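Local coordinates for signal recognition particle 54 kDa protein (Aeropyrum pernix, PDB 7EPK) that belongs to the SRP54 family of signal recognition particle proteins and joins a helical bundle, a P-loop GTPase-family domain and a signal peptide binding domain, at residues G16-Y19 with E20-V23; Y118-R122 with R123-V127; A195-L198 with D199-A203; A316-L320 with K321-T325; M380-E383 with E384-R387. All coordinates share one frame; numbering follows the deposited sequence.

Contact 1 (G16-Y19 with E20-V23); sequences GGVY and EKAV
Y19 meets E20 beside it and V23 one turn on, at the start of helix 19-36 in the helical bundle domain. The tightly packed part is the inner side, where other helices enclose the side chains. The tyrosine's CG lies anti to its own backbone N (chi1 174°), and this carries the ring along the helix so that CE2 comes to 4.1 Å from V23 CG1. Both side chains also meet F12 of helix 4-13 and M70 of helix 66-81, so a broad aromatic ring and a branched aliphatic residue suit this inner side. A22, small enough for close approach, also packs on F12. The backbone is gripped here as well: Y19 O accepts from both V23 N, at 3.2 Å, and A22 N, at 2.9 Å.

The outer side is exposed, with E20, K21 and V18 along it. The chain of E20 bends at chi2 (79°), which leans CD on the edge of the Y19 ring, 3.6 Å from CD2, with carboxylate and ring planes nearly perpendicular. K21 runs out extended, but its CG lies 4.0 Å from V18 CB, so its aliphatic part lies along the valine. V18 occupies the N-cap position, where its O accepts from A22 N at 3.2 Å. Valine has no side-chain acceptor, which implies that the first amides of this helix get no cap from V18's side chain, and that apolar packing and main-chain bonds hold the turn together.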
loop_
_atom_site.group_PDB
_atom_site.type_symbol
_atom_site.label_atom_id
_atom_site.label_comp_id
_atom_site.label_asym_id
_atom_site.label_seq_id
_atom_site.Cartn_x
_atom_site.Cartn_y
_atom_site.Cartn_z
ATOM N N GLY A 16 -5.273 -28.764 -8.950
ATOM C CA GLY A 16 -5.984 -29.165 -7.718
ATOM C C GLY A 16 -5.267 -30.257 -6.931
ATOM O O GLY A 16 -4.104 -30.009 -6.464
ATOM N N GLY A 17 -5.931 -31.411 -6.747
ATOM C CA GLY A 17 -5.489 -32.470 -5.815
ATOM C C GLY A 17 -5.906 -32.158 -4.383
ATOM O O GLY A 17 -6.699 -31.227 -4.206
ATOM N N VAL A 18 -5.395 -32.899 -3.389
ATOM C CA VAL A 18 -5.784 -32.715 -1.954
ATOM C C VAL A 18 -5.428 -31.275 -1.556
ATOM O O VAL A 18 -4.259 -30.905 -1.742
ATOM C CB VAL A 18 -5.077 -33.712 -1.007
ATOM C CG1 VAL A 18 -5.490 -33.509 0.460
ATOM C CG2 VAL A 18 -5.262 -35.162 -1.437
ATOM N N TYR A 19 -6.381 -30.516 -1.009
ATOM C CA TYR A 19 -6.188 -29.120 -0.539
ATOM C C TYR A 19 -4.918 -28.968 0.300
ATOM O O TYR A 19 -4.060 -28.145 -0.056
ATOM C CB TYR A 19 -7.312 -28.638 0.377
ATOM C CG TYR A 19 -7.023 -27.277 0.946
ATOM C CD1 TYR A 19 -6.988 -26.157 0.128
ATOM C CD2 TYR A 19 -6.712 -27.119 2.284
ATOM C CE1 TYR A 19 -6.709 -24.898 0.641
ATOM C CE2 TYR A 19 -6.417 -25.870 2.808
ATOM C CZ TYR A 19 -6.414 -24.749 1.987
ATOM O OH TYR A 19 -6.124 -23.512 2.499
ATOM N N GLU A 20 -4.831 -29.693 1.415
ATOM C CA GLU A 20 -3.772 -29.437 2.420
ATOM C C GLU A 20 -2.425 -29.809 1.790
ATOM O O GLU A 20 -1.420 -29.210 2.172
ATOM C CB GLU A 20 -4.017 -30.153 3.749
ATOM C CG GLU A 20 -5.284 -29.701 4.473
ATOM C CD GLU A 20 -6.615 -30.269 3.973
ATOM O OE1 GLU A 20 -6.631 -31.049 2.972
ATOM O OE2 GLU A 20 -7.647 -29.924 4.586
ATOM N N LYS A 21 -2.388 -30.742 0.844
ATOM C CA LYS A 21 -1.111 -31.117 0.167
ATOM C C LYS A 21 -0.680 -29.971 -0.744
ATOM O O LYS A 21 0.512 -29.865 -0.997
ATOM C CB LYS A 21 -1.214 -32.407 -0.663
ATOM C CG LYS A 21 -1.284 -33.694 0.150
ATOM C CD LYS A 21 -1.250 -34.973 -0.659
ATOM C CE LYS A 21 -1.260 -36.199 0.228
ATOM N NZ LYS A 21 -0.797 -37.407 -0.492
ATOM N N ALA A 22 -1.635 -29.190 -1.251
ATOM C CA ALA A 22 -1.374 -28.049 -2.159
ATOM C C ALA A 22 -0.769 -26.903 -1.337
ATOM O O ALA A 22 0.122 -26.231 -1.891
ATOM C CB ALA A 22 -2.629 -27.630 -2.894
ATOM N N VAL A 23 -1.201 -26.720 -0.078
ATOM C CA VAL A 23 -0.773 -25.587 0.793
ATOM C C VAL A 23 0.609 -25.894 1.411
ATOM O O VAL A 23 1.485 -24.990 1.371
ATOM C CB VAL A 23 -1.855 -25.180 1.819
ATOM C CG1 VAL A 23 -2.295 -26.319 2.685
ATOM C CG2 VAL A 23 -1.422 -24.035 2.713
#

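Contact 2 (Y118-R122 with R123-V127); sequences YYYVR and RGYKV
V121 and V127 meet through their CG2 methyls at 3.6 Å where helix 109-122 ends in a Schellman motif and the chain turns into strand 127-131 of the GTPase domain. V127 CG2 also rests 3.7 Å from Y120 CB, so V127 joins the last turn of the helix to the start of the strand. Next outward, Y125 brings CD2 to the edge of the Y120 ring, 3.8 Å from CD1, an apolar pair flanking the Schellman turn. I180 of strand 180-184 touches both tyrosines. Y119 CD2 stands over one face of the Y120 ring.

G124 supplies the turn's positive phi (79°), which glycine adopts easily. Its N bonds to V121 O, and Y125 N reaches back to Y120 O at 3.0 Å.

At the polar edge, R123 lies alongside Y119, pointing the same way, with guanidinium and ring planes 19° apart. Arginine suits this border: its CD methylene lies beside the ring, obliquely, while NE forms a salt bridge with D91. Y120 OH likewise finds a partner, V90 O. The closest side-chain approach between Y119 and R123 is CE2 to CD, at 3.7 Å.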
loop_
_atom_site.group_PDB
_atom_site.type_symbol
_atom_site.label_atom_id
_atom_site.label_comp_id
_atom_site.label_asym_id
_atom_site.label_seq_id
_atom_site.Cartn_x
_atom_site.Cartn_y
_atom_site.Cartn_z
ATOM N N TYR A 118 14.943 14.205 -10.686
ATOM C CA TYR A 118 13.910 14.147 -11.750
ATOM C C TYR A 118 12.542 13.937 -11.112
ATOM O O TYR A 118 11.626 14.750 -11.320
ATOM C CB TYR A 118 14.130 12.992 -12.725
ATOM C CG TYR A 118 12.992 12.819 -13.704
ATOM C CD1 TYR A 118 12.543 13.893 -14.460
ATOM C CD2 TYR A 118 12.369 11.594 -13.884
ATOM C CE1 TYR A 118 11.499 13.759 -15.358
ATOM C CE2 TYR A 118 11.328 11.442 -14.788
ATOM C CZ TYR A 118 10.886 12.530 -15.522
ATOM O OH TYR A 118 9.856 12.426 -16.410
ATOM N N TYR A 119 12.439 12.848 -10.355
ATOM C CA TYR A 119 11.174 12.338 -9.785
ATOM C C TYR A 119 10.431 13.490 -9.115
ATOM O O TYR A 119 9.203 13.642 -9.319
ATOM C CB TYR A 119 11.456 11.188 -8.817
ATOM C CG TYR A 119 10.220 10.704 -8.116
ATOM C CD1 TYR A 119 9.319 9.880 -8.762
ATOM C CD2 TYR A 119 9.921 11.137 -6.846
ATOM C CE1 TYR A 119 8.153 9.463 -8.143
ATOM C CE2 TYR A 119 8.758 10.736 -6.212
ATOM C CZ TYR A 119 7.872 9.897 -6.861
ATOM O OH TYR A 119 6.739 9.496 -6.224
ATOM N N TYR A 120 11.144 14.287 -8.329
ATOM C CA TYR A 120 10.518 15.378 -7.538
ATOM C C TYR A 120 10.262 16.593 -8.436
ATOM O O TYR A 120 9.278 17.339 -8.158
ATOM C CB TYR A 120 11.369 15.722 -6.317
ATOM C CG TYR A 120 11.203 14.763 -5.167
ATOM C CD1 TYR A 120 10.036 14.732 -4.419
ATOM C CD2 TYR A 120 12.218 13.890 -4.823
ATOM C CE1 TYR A 120 9.890 13.860 -3.356
ATOM C CE2 TYR A 120 12.089 13.017 -3.760
ATOM C CZ TYR A 120 10.921 12.998 -3.026
ATOM O OH TYR A 120 10.811 12.136 -1.975
ATOM N N VAL A 121 11.107 16.797 -9.459
ATOM C CA VAL A 121 10.925 17.915 -10.435
ATOM C C VAL A 121 9.555 17.723 -11.102
ATOM O O VAL A 121 8.704 18.641 -10.950
ATOM C CB VAL A 121 12.080 18.027 -11.451
ATOM C CG1 VAL A 121 11.771 19.052 -12.531
ATOM C CG2 VAL A 121 13.398 18.371 -10.770
ATOM N N ARG A 122 9.330 16.550 -11.716
ATOM C CA ARG A 122 8.073 16.167 -12.420
ATOM C C ARG A 122 6.849 16.349 -11.502
ATOM O O ARG A 122 5.798 16.763 -12.021
ATOM C CB ARG A 122 8.160 14.735 -12.951
ATOM C CG ARG A 122 6.916 14.274 -13.705
ATOM C CD ARG A 122 6.824 12.760 -13.823
ATOM N NE ARG A 122 6.921 12.096 -12.521
ATOM C CZ ARG A 122 7.276 10.823 -12.313
ATOM N NH1 ARG A 122 7.577 10.019 -13.322
ATOM N NH2 ARG A 122 7.327 10.364 -11.073
ATOM N N ARG A 123 6.966 16.085 -10.196
ATOM C CA ARG A 123 5.872 16.311 -9.210
ATOM C C ARG A 123 5.784 17.792 -8.826
ATOM O O ARG A 123 5.139 18.088 -7.780
ATOM C CB ARG A 123 6.102 15.490 -7.938
ATOM C CG ARG A 123 6.131 13.987 -8.159
ATOM C CD ARG A 123 6.195 13.307 -6.811
ATOM N NE ARG A 123 5.023 13.558 -5.993
ATOM C CZ ARG A 123 3.884 12.891 -6.111
ATOM N NH1 ARG A 123 3.757 11.953 -7.034
ATOM N NH2 ARG A 123 2.870 13.160 -5.310
ATOM N N GLY A 124 6.449 18.668 -9.589
ATOM C CA GLY A 124 6.316 20.136 -9.501
ATOM C C GLY A 124 7.095 20.730 -8.342
ATOM O O GLY A 124 6.704 21.799 -7.840
ATOM N N TYR A 125 8.169 20.074 -7.921
ATOM C CA TYR A 125 9.070 20.581 -6.858
ATOM C C TYR A 125 10.246 21.281 -7.560
ATOM O O TYR A 125 10.709 20.749 -8.612
ATOM C CB TYR A 125 9.472 19.425 -5.927
ATOM C CG TYR A 125 8.465 19.064 -4.859
ATOM C CD1 TYR A 125 8.187 19.950 -3.828
ATOM C CD2 TYR A 125 7.815 17.833 -4.836
ATOM C CE1 TYR A 125 7.288 19.644 -2.820
ATOM C CE2 TYR A 125 6.902 17.513 -3.839
ATOM C CZ TYR A 125 6.636 18.423 -2.824
ATOM O OH TYR A 125 5.755 18.161 -1.804
ATOM N N LYS A 126 10.702 22.422 -7.014
ATOM C CA LYS A 126 11.994 23.092 -7.376
ATOM C C LYS A 126 13.154 22.354 -6.688
ATOM O O LYS A 126 13.347 22.532 -5.456
ATOM C CB LYS A 126 11.981 24.579 -6.990
ATOM C CG LYS A 126 12.580 25.515 -8.031
ATOM C CD LYS A 126 11.748 25.568 -9.296
ATOM C CE LYS A 126 12.282 26.499 -10.362
ATOM N NZ LYS A 126 11.452 26.406 -11.589
ATOM N N VAL A 127 13.894 21.555 -7.453
ATOM C CA VAL A 127 14.941 20.626 -6.936
ATOM C C VAL A 127 16.334 21.162 -7.277
ATOM O O VAL A 127 16.567 21.455 -8.475
ATOM C CB VAL A 127 14.748 19.222 -7.536
ATOM C CG1 VAL A 127 15.832 18.243 -7.099
ATOM C CG2 VAL A 127 13.376 18.682 -7.201
#

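Contact 3 (A195-L198 with D199-A203); sequences ARLL and DEMKA
M201 turns back toward L197 because its chain bends twice beyond CG, at chi2 (-50°) and chi3 (91°), while L197 sends its CG roughly anti to the backbone N. The two apolar ends thus meet one helical turn apart, with L197 CD1 at 4.4 Å from M201 CE, a light touch. They lie on helix 194-208, the connection between parallel strands 180-184 and 212-218 in a beta-alpha-beta crossover of the P-loop GTPase domain; strand 97-102 lies between those two in the sheet.

M201 is buried, and its flexible thioether chain fits against T185 and T236. L197, also buried, has its side chain about 10 Å from the bound magnesium ion and from GDP, so it packs near the nucleotide site without touching either ligand. E200 is buried too, yet its extended chain carries the carboxylate away from the contact, where OE2 hydrogen-bonds H135 NE2, so the polar end has a partner. L198 packs on F232 and S235 of helix 225-235.

The charged D199 and R196 suit the exposed side. D199 OD1 lies 3.1 Å from A195 O; both are acceptors, so no bond joins them. R196 is too distant to pair with this carboxylate, its NE lying 6.8 Å from D199 OD2.

Main-chain i to i+4 bonds join residues 195-198 to 199-203. R196 O receives E200 N, and L197 O receives M201 N at 3.0 Å. The straightest is the bond from K202 N to L198 O, 3.0 Å long with an angle of 176° at the hydrogen.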
loop_
_atom_site.group_PDB
_atom_site.type_symbol
_atom_site.label_atom_id
_atom_site.label_comp_id
_atom_site.label_asym_id
_atom_site.label_seq_id
_atom_site.Cartn_x
_atom_site.Cartn_y
_atom_site.Cartn_z
ATOM N N ALA A 195 36.389 4.402 7.733
ATOM C CA ALA A 195 36.119 5.041 9.040
ATOM C C ALA A 195 36.408 6.528 8.932
ATOM O O ALA A 195 36.046 7.261 9.871
ATOM C CB ALA A 195 36.941 4.417 10.137
ATOM N N ARG A 196 37.070 6.954 7.856
ATOM C CA ARG A 196 37.229 8.404 7.569
ATOM C C ARG A 196 35.969 8.847 6.811
ATOM O O ARG A 196 35.418 9.919 7.138
ATOM C CB ARG A 196 38.549 8.691 6.846
ATOM C CG ARG A 196 39.519 9.549 7.651
ATOM C CD ARG A 196 40.258 8.761 8.725
ATOM N NE ARG A 196 41.619 9.139 9.146
ATOM C CZ ARG A 196 42.594 9.704 8.411
ATOM N NH1 ARG A 196 42.435 10.035 7.136
ATOM N NH2 ARG A 196 43.766 9.934 8.979
ATOM N N LEU A 197 35.499 8.005 5.889
ATOM C CA LEU A 197 34.196 8.146 5.172
ATOM C C LEU A 197 33.051 8.373 6.176
ATOM O O LEU A 197 32.273 9.318 5.974
ATOM C CB LEU A 197 33.951 6.890 4.325
ATOM C CG LEU A 197 32.806 6.976 3.325
ATOM C CD1 LEU A 197 33.101 8.002 2.249
ATOM C CD2 LEU A 197 32.530 5.628 2.689
ATOM N N LEU A 198 32.956 7.548 7.222
ATOM C CA LEU A 198 31.911 7.675 8.273
ATOM C C LEU A 198 32.050 9.040 8.941
ATOM O O LEU A 198 31.026 9.737 9.080
ATOM C CB LEU A 198 32.023 6.537 9.296
ATOM C CG LEU A 198 31.082 5.345 9.081
ATOM C CD1 LEU A 198 30.838 5.066 7.601
ATOM C CD2 LEU A 198 31.626 4.099 9.769
ATOM N N ASP A 199 33.268 9.421 9.310
ATOM C CA ASP A 199 33.515 10.714 10.003
ATOM C C ASP A 199 33.188 11.857 9.027
ATOM O O ASP A 199 32.807 12.963 9.489
ATOM C CB ASP A 199 34.927 10.750 10.602
ATOM C CG ASP A 199 35.090 9.895 11.855
ATOM O OD1 ASP A 199 34.390 8.860 11.967
ATOM O OD2 ASP A 199 35.909 10.274 12.721
ATOM N N GLU A 200 33.292 11.611 7.718
ATOM C CA GLU A 200 32.999 12.646 6.694
ATOM C C GLU A 200 31.479 12.900 6.624
ATOM O O GLU A 200 31.065 14.108 6.624
ATOM C CB GLU A 200 33.596 12.232 5.351
ATOM C CG GLU A 200 33.574 13.359 4.334
ATOM C CD GLU A 200 34.488 13.149 3.146
ATOM O OE1 GLU A 200 34.022 12.568 2.147
ATOM O OE2 GLU A 200 35.658 13.587 3.228
ATOM N N MET A 201 30.687 11.813 6.579
ATOM C CA MET A 201 29.197 11.811 6.558
ATOM C C MET A 201 28.678 12.530 7.815
ATOM O O MET A 201 27.873 13.484 7.686
ATOM C CB MET A 201 28.644 10.378 6.503
ATOM C CG MET A 201 29.011 9.566 5.246
ATOM S SD MET A 201 28.711 10.400 3.645
ATOM C CE MET A 201 30.294 11.204 3.397
ATOM N N LYS A 202 29.154 12.112 8.988
ATOM C CA LYS A 202 28.798 12.701 10.304
ATOM C C LYS A 202 29.085 14.207 10.317
ATOM O O LYS A 202 28.392 14.929 11.034
ATOM C CB LYS A 202 29.591 11.982 11.396
ATOM C CG LYS A 202 29.465 12.560 12.802
ATOM C CD LYS A 202 30.058 11.658 13.884
ATOM C CE LYS A 202 29.474 10.254 13.899
ATOM N NZ LYS A 202 29.973 9.446 15.039
ATOM N N ALA A 203 30.128 14.656 9.626
ATOM C CA ALA A 203 30.588 16.064 9.651
ATOM C C ALA A 203 29.693 16.854 8.690
ATOM O O ALA A 203 29.114 17.868 9.111
ATOM C CB ALA A 203 32.064 16.154 9.296
#

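Contact 4 (A316-L320 with K321-T325); sequences AEDVL and KGRIT
The C-terminal end of the long helix 293-320 brings E317, D318 and V319 against K321, R323 and I324, where the chain turns toward helix 326-337 of the signal peptide binding domain. The last regular turn is closed by K321 N, which donates to E317 O at 2.9 Å. V319 and I324 lie side by side, pointing the same way, and I324 CD1 sits 3.8 Å from V319 CG2. These are the two buried residues of the contact: L420 of helix 409-423 touches both, and helix 326-337 adds Q332 against V319 and I329 against I324. Branched aliphatic side chains suit a place walled by two other helices.

The helix ends in a Schellman motif. G322 takes a positive phi of 75°, easy for glycine, and R323 N reaches back to D318 O at 2.8 Å. A second bond, from G322 N to V319 O, belongs to the same turn, but the modelled place of V319 O is less certain and its length carries little weight.

Charged side chains occupy the exposed side. D318 OD1 comes within 3.5 Å of R323 CB and 3.9 Å of K321 CD, so the carboxylate lies beside the aliphatic parts of both bases. Their charged ends stay apart from it: K321 NZ is 5.4 Å from D318 OD1, and R323 NE about as far, which leaves at most a diffuse attraction. D318 OD2 has a long, weak ion pair with R314. Farther on, T325 OG1 caps the next helix by accepting from T328 N.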
loop_
_atom_site.group_PDB
_atom_site.type_symbol
_atom_site.label_atom_id
_atom_site.label_comp_id
_atom_site.label_asym_id
_atom_site.label_seq_id
_atom_site.Cartn_x
_atom_site.Cartn_y
_atom_site.Cartn_z
ATOM N N ALA A 316 -31.968 -10.375 3.045
ATOM C CA ALA A 316 -33.087 -11.140 2.444
ATOM C C ALA A 316 -33.552 -12.205 3.438
ATOM O O ALA A 316 -34.755 -12.245 3.738
ATOM C CB ALA A 316 -32.669 -11.774 1.144
ATOM N N GLU A 317 -32.631 -13.031 3.938
ATOM C CA GLU A 317 -32.953 -14.095 4.925
ATOM C C GLU A 317 -33.713 -13.466 6.108
ATOM O O GLU A 317 -34.751 -14.022 6.488
ATOM C CB GLU A 317 -31.673 -14.839 5.327
ATOM C CG GLU A 317 -31.886 -16.003 6.291
ATOM C CD GLU A 317 -32.865 -17.085 5.851
ATOM O OE1 GLU A 317 -33.074 -17.242 4.632
ATOM O OE2 GLU A 317 -33.421 -17.770 6.733
ATOM N N ASP A 318 -33.238 -12.329 6.636
ATOM C CA ASP A 318 -33.809 -11.639 7.832
ATOM C C ASP A 318 -35.217 -11.118 7.519
ATOM O O ASP A 318 -35.997 -10.941 8.459
ATOM C CB ASP A 318 -32.920 -10.497 8.357
ATOM C CG ASP A 318 -32.394 -10.698 9.777
ATOM O OD1 ASP A 318 -33.040 -11.456 10.541
ATOM O OD2 ASP A 318 -31.347 -10.085 10.124
ATOM N N VAL A 319 -35.530 -10.858 6.253
ATOM C CA VAL A 319 -36.909 -10.499 5.815
ATOM C C VAL A 319 -37.742 -11.783 5.810
ATOM O O VAL A 319 -38.762 -11.811 6.512
ATOM C CB VAL A 319 -36.901 -9.808 4.439
ATOM C CG1 VAL A 319 -38.250 -9.865 3.744
ATOM C CG2 VAL A 319 -36.420 -8.373 4.549
ATOM N N LEU A 320 -37.286 -12.811 5.083
ATOM C CA LEU A 320 -38.015 -14.090 4.844
ATOM C C LEU A 320 -38.323 -14.788 6.173
ATOM O O LEU A 320 -39.321 -15.523 6.212
ATOM C CB LEU A 320 -37.193 -15.009 3.933
ATOM C CG LEU A 320 -36.932 -14.513 2.504
ATOM C CD1 LEU A 320 -36.444 -15.649 1.613
ATOM C CD2 LEU A 320 -38.163 -13.870 1.884
ATOM N N LYS A 321 -37.505 -14.583 7.211
ATOM C CA LYS A 321 -37.807 -15.058 8.590
ATOM C C LYS A 321 -38.615 -13.972 9.319
ATOM O O LYS A 321 -38.773 -14.099 10.555
ATOM C CB LYS A 321 -36.526 -15.492 9.321
ATOM C CG LYS A 321 -35.722 -14.418 10.054
ATOM C CD LYS A 321 -34.676 -14.954 11.047
ATOM C CE LYS A 321 -35.240 -15.783 12.189
ATOM N NZ LYS A 321 -36.140 -15.008 13.081
ATOM N N GLY A 322 -39.082 -12.943 8.587
ATOM C CA GLY A 322 -40.081 -11.938 9.015
ATOM C C GLY A 322 -39.541 -10.903 9.992
ATOM O O GLY A 322 -40.378 -10.217 10.608
ATOM N N ARG A 323 -38.213 -10.758 10.107
ATOM C CA ARG A 323 -37.529 -9.963 11.170
ATOM C C ARG A 323 -37.238 -8.543 10.664
ATOM O O ARG A 323 -36.448 -7.854 11.319
ATOM C CB ARG A 323 -36.225 -10.639 11.623
ATOM C CG ARG A 323 -36.395 -11.727 12.676
ATOM C CD ARG A 323 -36.666 -11.205 14.084
ATOM N NE ARG A 323 -36.090 -12.074 15.116
ATOM C CZ ARG A 323 -35.052 -11.773 15.911
ATOM N NH1 ARG A 323 -34.443 -10.599 15.833
ATOM N NH2 ARG A 323 -34.626 -12.657 16.798
ATOM N N ILE A 324 -37.878 -8.109 9.574
ATOM C CA ILE A 324 -37.593 -6.813 8.888
ATOM C C ILE A 324 -37.706 -5.647 9.885
ATOM O O ILE A 324 -38.667 -5.652 10.692
ATOM C CB ILE A 324 -38.511 -6.610 7.660
ATOM C CG1 ILE A 324 -38.075 -5.396 6.834
ATOM C CG2 ILE A 324 -39.977 -6.514 8.063
ATOM C CD1 ILE A 324 -38.590 -5.387 5.407
ATOM N N THR A 325 -36.743 -4.709 9.811
ATOM C CA THR A 325 -36.631 -3.448 10.598
ATOM C C THR A 325 -35.900 -2.375 9.780
ATOM O O THR A 325 -35.456 -2.684 8.654
ATOM C CB THR A 325 -35.824 -3.612 11.892
ATOM O OG1 THR A 325 -34.475 -3.871 11.481
ATOM C CG2 THR A 325 -36.391 -4.669 12.824
#

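Contact 5 (M380-E383 with E384-R387); sequences MTYE and ELDR
T381 O receives L385 N at 2.7 Å and E383 O receives R387 N at 2.9 Å, two of the bonds that run through the short helix 382-386. Side chains finish its first turn. The hydroxyl of T381 stands between its own backbone N and carbonyl carbon (chi1 79°), which turns OG1 inward to accept from E384 N at 2.9 Å, almost perfectly straight at 177°. Threonine thus serves as the N-cap of the helix, supplying an acceptor to an amide in the first turn. The same oxygen lies 3.2 Å from E384 CG.

E384 is buried and runs out extended across M380, its OE2 coming to 3.4 Å from M380 CA and also near CB. The charge of this buried glutamate is met by R395 and R398 of helix 393-402, which both form salt bridges with OE1. M380 also meets L385, with M380 CB 3.8 Å from L385 CD1; apolar side chains suit this side, which faces M326 of helix 326-337. L385 CD2 lies 4.3 Å from CD1 of Y382, obliquely to its ring. On the exposed side E383 OE2 stands 4.5 Å from R387 NH1, too far for a salt bridge.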
loop_
_atom_site.group_PDB
_atom_site.type_symbol
_atom_site.label_atom_id
_atom_site.label_comp_id
_atom_site.label_asym_id
_atom_site.label_seq_id
_atom_site.Cartn_x
_atom_site.Cartn_y
_atom_site.Cartn_z
ATOM N N MET A 380 -33.635 9.479 11.293
ATOM C CA MET A 380 -34.577 8.934 12.302
ATOM C C MET A 380 -33.871 8.820 13.662
ATOM O O MET A 380 -32.720 8.405 13.672
ATOM C CB MET A 380 -35.034 7.538 11.887
ATOM C CG MET A 380 -35.696 7.481 10.540
ATOM S SD MET A 380 -36.424 5.858 10.321
ATOM C CE MET A 380 -37.426 6.071 8.854
ATOM N N THR A 381 -34.563 9.109 14.772
ATOM C CA THR A 381 -34.058 8.897 16.161
ATOM C C THR A 381 -33.848 7.398 16.394
ATOM O O THR A 381 -34.435 6.564 15.678
ATOM C CB THR A 381 -34.992 9.451 17.257
ATOM O OG1 THR A 381 -36.090 8.576 17.495
ATOM C CG2 THR A 381 -35.595 10.799 16.943
ATOM N N TYR A 382 -33.070 7.050 17.408
ATOM C CA TYR A 382 -32.868 5.636 17.810
ATOM C C TYR A 382 -34.217 5.007 18.165
ATOM O O TYR A 382 -34.384 3.813 17.911
ATOM C CB TYR A 382 -31.860 5.544 18.957
ATOM C CG TYR A 382 -30.467 5.932 18.545
ATOM C CD1 TYR A 382 -29.729 5.134 17.685
ATOM C CD2 TYR A 382 -29.917 7.130 18.951
ATOM C CE1 TYR A 382 -28.451 5.498 17.286
ATOM C CE2 TYR A 382 -28.651 7.512 18.554
ATOM C CZ TYR A 382 -27.903 6.692 17.728
ATOM O OH TYR A 382 -26.648 7.083 17.347
ATOM N N GLU A 383 -35.116 5.784 18.766
ATOM C CA GLU A 383 -36.483 5.339 19.141
ATOM C C GLU A 383 -37.290 5.092 17.867
ATOM O O GLU A 383 -37.908 4.025 17.735
ATOM C CB GLU A 383 -37.181 6.390 19.997
ATOM C CG GLU A 383 -38.562 5.981 20.463
ATOM C CD GLU A 383 -39.288 7.104 21.175
ATOM O OE1 GLU A 383 -39.761 7.982 20.454
ATOM O OE2 GLU A 383 -39.354 7.122 22.440
ATOM N N GLU A 384 -37.249 6.032 16.933
ATOM C CA GLU A 384 -37.819 5.840 15.575
ATOM C C GLU A 384 -37.218 4.601 14.913
ATOM O O GLU A 384 -38.001 3.799 14.439
ATOM C CB GLU A 384 -37.607 7.085 14.730
ATOM C CG GLU A 384 -38.357 8.260 15.305
ATOM C CD GLU A 384 -38.371 9.447 14.392
ATOM O OE1 GLU A 384 -38.966 10.446 14.800
ATOM O OE2 GLU A 384 -37.771 9.355 13.293
ATOM N N LEU A 385 -35.894 4.418 14.926
ATOM C CA LEU A 385 -35.267 3.227 14.275
ATOM C C LEU A 385 -35.967 1.969 14.796
ATOM O O LEU A 385 -36.214 1.053 14.020
ATOM C CB LEU A 385 -33.760 3.174 14.565
ATOM C CG LEU A 385 -32.786 3.771 13.530
ATOM C CD1 LEU A 385 -33.420 4.091 12.179
ATOM C CD2 LEU A 385 -32.091 5.003 14.091
ATOM N N ASP A 386 -36.316 1.971 16.077
ATOM C CA ASP A 386 -36.834 0.781 16.797
ATOM C C ASP A 386 -38.304 0.589 16.462
ATOM O O ASP A 386 -38.706 -0.547 16.240
ATOM C CB ASP A 386 -36.688 0.923 18.312
ATOM C CG ASP A 386 -37.040 -0.362 19.027
ATOM O OD1 ASP A 386 -36.777 -1.438 18.451
ATOM O OD2 ASP A 386 -37.574 -0.275 20.140
ATOM N N ARG A 387 -39.050 1.689 16.480
ATOM C CA ARG A 387 -40.519 1.728 16.336
ATOM C C ARG A 387 -40.859 2.733 15.239
ATOM O O ARG A 387 -41.231 3.871 15.509
ATOM C CB ARG A 387 -41.123 2.097 17.698
ATOM C CG ARG A 387 -41.107 0.966 18.723
ATOM C CD ARG A 387 -41.469 1.443 20.116
ATOM N NE ARG A 387 -42.780 2.083 20.145
ATOM C CZ ARG A 387 -43.097 3.169 20.857
ATOM N NH1 ARG A 387 -42.207 3.770 21.637
ATOM N NH2 ARG A 387 -44.323 3.656 20.797
#

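How the contacts relate
Contact 1 is a surface contact, whereas the other four are partly buried, each with an apolar inner side and a polar outer one. Contacts 2 and 3 share the GTPase domain, their centres 29 Å apart, on different helices. Contacts 4 and 5 are closest, with nearest atoms about 5 Å apart, and both pack on helix 326-337. Helix position sets the chemistry: contacts 2 and 4 end helices with glycine Schellman turns; threonines cap the helices beginning at contacts 4 and 5, whereas V18 of contact 1 cannot do so through its side chain; contact 3 lies within a helix, joined by backbone bonds and one light apolar touch. The buried E200 and E384 find different partners, a histidine and two arginines.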